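Local coordinates for protein gamma-glutamyl phosphate reductase (Saccharomyces cerevisiae, PDB 1VLU) that catalyses the NADPH-dependent reduction of L-gamma-glutamyl phosphate to its semialdehyde and phosphate, the second step from L-glutamate in proline biosynthesis, at residues T124-G128 / K150-A154. Residues are numbered along the deposited sequence; the frame is centred on the assembly and turned at random.
Sequences TAPVG and KSGNA
Helix 139-151 runs out into G152, whose positive phi (82°, psi 17°) makes a Schellman motif; P126 of the extended T124-P126 packs on this exit. The carbonyl O of S151 lies 3.6 Å from P126 CB. G152 has its CA 5.4 Å from that of P126 and its O 3.4 Å from P126 CG, and a CB here would press on the proline ring. N153 returns to extended angles (-99/142), and its m rotamer carries OD1 to G128 N (2.8 Å, hydrogen bond), while ND2 binds S151 OG (2.8 Å), itself bonded to L147 O, and also L430 O. V127 is at helical angles (-57/-42) and G128 at 140/-96; G128 O accepts a hydrogen bond from A154 N at 3.2 Å. This backbone bond opens the parallel pairing of strands 118-134 and 154-158, continued by A154 with L130, in a beta-alpha-beta unit whose crossover is helix 139-151; strand 431-439 flanks 118-134 antiparallel.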
ATOM      1  N   THR A 124      22.089  -2.793   7.061  1.00 42.77           N
ATOM      2  CA  THR A 124      21.125  -1.706   7.336  1.00 46.06           C
ATOM      3  C   THR A 124      21.125  -0.690   6.186  1.00 44.78           C
ATOM      4  O   THR A 124      22.157  -0.420   5.576  1.00 45.77           O
ATOM      5  CB  THR A 124      21.415  -0.952   8.652  1.00 45.45           C
ATOM      6  OG1 THR A 124      22.730  -0.387   8.602  1.00 52.26           O
ATOM      7  CG2 THR A 124      21.319  -1.866   9.822  1.00 42.97           C
ATOM      8  N   ALA A 125      19.953  -0.146   5.903  1.00 45.65           N
ATOM      9  CA  ALA A 125      19.754   0.791   4.811  1.00 46.62           C
ATOM     10  C   ALA A 125      18.655   1.796   5.218  1.00 47.48           C
ATOM     11  O   ALA A 125      17.866   1.501   6.104  1.00 49.50           O
ATOM     12  CB  ALA A 125      19.369   0.028   3.532  1.00 42.56           C
ATOM     13  N   PRO A 126      18.594   2.982   4.586  1.00 48.26           N
ATOM     14  CA  PRO A 126      17.480   3.888   4.979  1.00 50.51           C
ATOM     15  C   PRO A 126      16.095   3.281   4.703  1.00 51.74           C
ATOM     16  O   PRO A 126      15.944   2.539   3.747  1.00 53.89           O
ATOM     17  CB  PRO A 126      17.680   5.138   4.102  1.00 48.33           C
ATOM     18  CG  PRO A 126      18.979   4.969   3.385  1.00 45.05           C
ATOM     19  CD  PRO A 126      19.469   3.551   3.546  1.00 48.13           C
ATOM     20  N   VAL A 127      15.098   3.587   5.536  1.00 54.99           N
ATOM     21  CA  VAL A 127      13.700   3.239   5.232  1.00 55.19           C
ATOM     22  C   VAL A 127      13.285   3.839   3.880  1.00 54.64           C
ATOM     23  O   VAL A 127      12.624   3.175   3.089  1.00 56.51           O
ATOM     24  CB  VAL A 127      12.745   3.693   6.357  1.00 58.53           C
ATOM     25  CG1 VAL A 127      11.420   4.167   5.792  1.00 60.75           C
ATOM     26  CG2 VAL A 127      12.515   2.572   7.321  1.00 63.30           C
ATOM     27  N   GLY A 128      13.689   5.088   3.619  1.00 54.90           N
ATOM     28  CA  GLY A 128      13.361   5.790   2.375  1.00 50.21           C
ATOM     29  C   GLY A 128      13.013   7.264   2.559  1.00 52.68           C
ATOM     30  O   GLY A 128      13.903   8.151   2.536  1.00 55.03           O
ATOM     31  N   LYS A 150      21.208  11.803   9.260  1.00 49.01           N
ATOM     32  CA  LYS A 150      22.113  10.795   9.798  1.00 49.25           C
ATOM     33  C   LYS A 150      21.828   9.378   9.282  1.00 50.68           C
ATOM     34  O   LYS A 150      22.750   8.627   8.938  1.00 53.78           O
ATOM     35  CB  LYS A 150      22.064  10.825  11.328  1.00 49.99           C
ATOM     36  CG  LYS A 150      23.127   9.992  12.041  1.00 50.27           C
ATOM     37  CD  LYS A 150      24.531  10.357  11.615  1.00 51.82           C
ATOM     38  CE  LYS A 150      25.549   9.663  12.513  1.00 52.91           C
ATOM     39  NZ  LYS A 150      26.905   9.966  12.007  1.00 49.92           N
ATOM     40  N   SER A 151      20.559   9.006   9.234  1.00 48.96           N
ATOM     41  CA  SER A 151      20.188   7.680   8.785  1.00 46.51           C
ATOM     42  C   SER A 151      19.995   7.542   7.279  1.00 45.86           C
ATOM     43  O   SER A 151      19.686   6.463   6.801  1.00 49.05           O
ATOM     44  CB  SER A 151      18.971   7.173   9.560  1.00 45.78           C
ATOM     45  OG  SER A 151      17.823   7.924   9.287  1.00 50.26           O
ATOM     46  N   GLY A 152      20.193   8.618   6.523  1.00 45.14           N
ATOM     47  CA  GLY A 152      20.125   8.574   5.054  1.00 41.82           C
ATOM     48  C   GLY A 152      18.719   8.641   4.477  1.00 43.68           C
ATOM     49  O   GLY A 152      18.512   8.320   3.301  1.00 41.96           O
ATOM     50  N   ASN A 153      17.754   9.071   5.300  1.00 45.57           N
ATOM     51  CA  ASN A 153      16.359   9.227   4.887  1.00 43.84           C
ATOM     52  C   ASN A 153      16.042  10.666   4.559  1.00 44.94           C
ATOM     53  O   ASN A 153      16.499  11.562   5.242  1.00 48.51           O
ATOM     54  CB  ASN A 153      15.389   8.843   6.013  1.00 44.06           C
ATOM     55  CG  ASN A 153      15.408   7.399   6.334  1.00 40.29           C
ATOM     56  OD1 ASN A 153      14.976   6.580   5.541  1.00 51.38           O
ATOM     57  ND2 ASN A 153      15.877   7.064   7.528  1.00 45.18           N
ATOM     58  N   ALA A 154      15.227  10.883   3.536  1.00 44.76           N
ATOM     59  CA  ALA A 154      14.672  12.192   3.303  1.00 44.78           C
ATOM     60  C   ALA A 154      13.447  12.314   4.194  1.00 44.69           C
ATOM     61  O   ALA A 154      12.807  11.302   4.510  1.00 44.40           O
ATOM     62  CB  ALA A 154      14.320  12.383   1.837  1.00 39.22           C
TER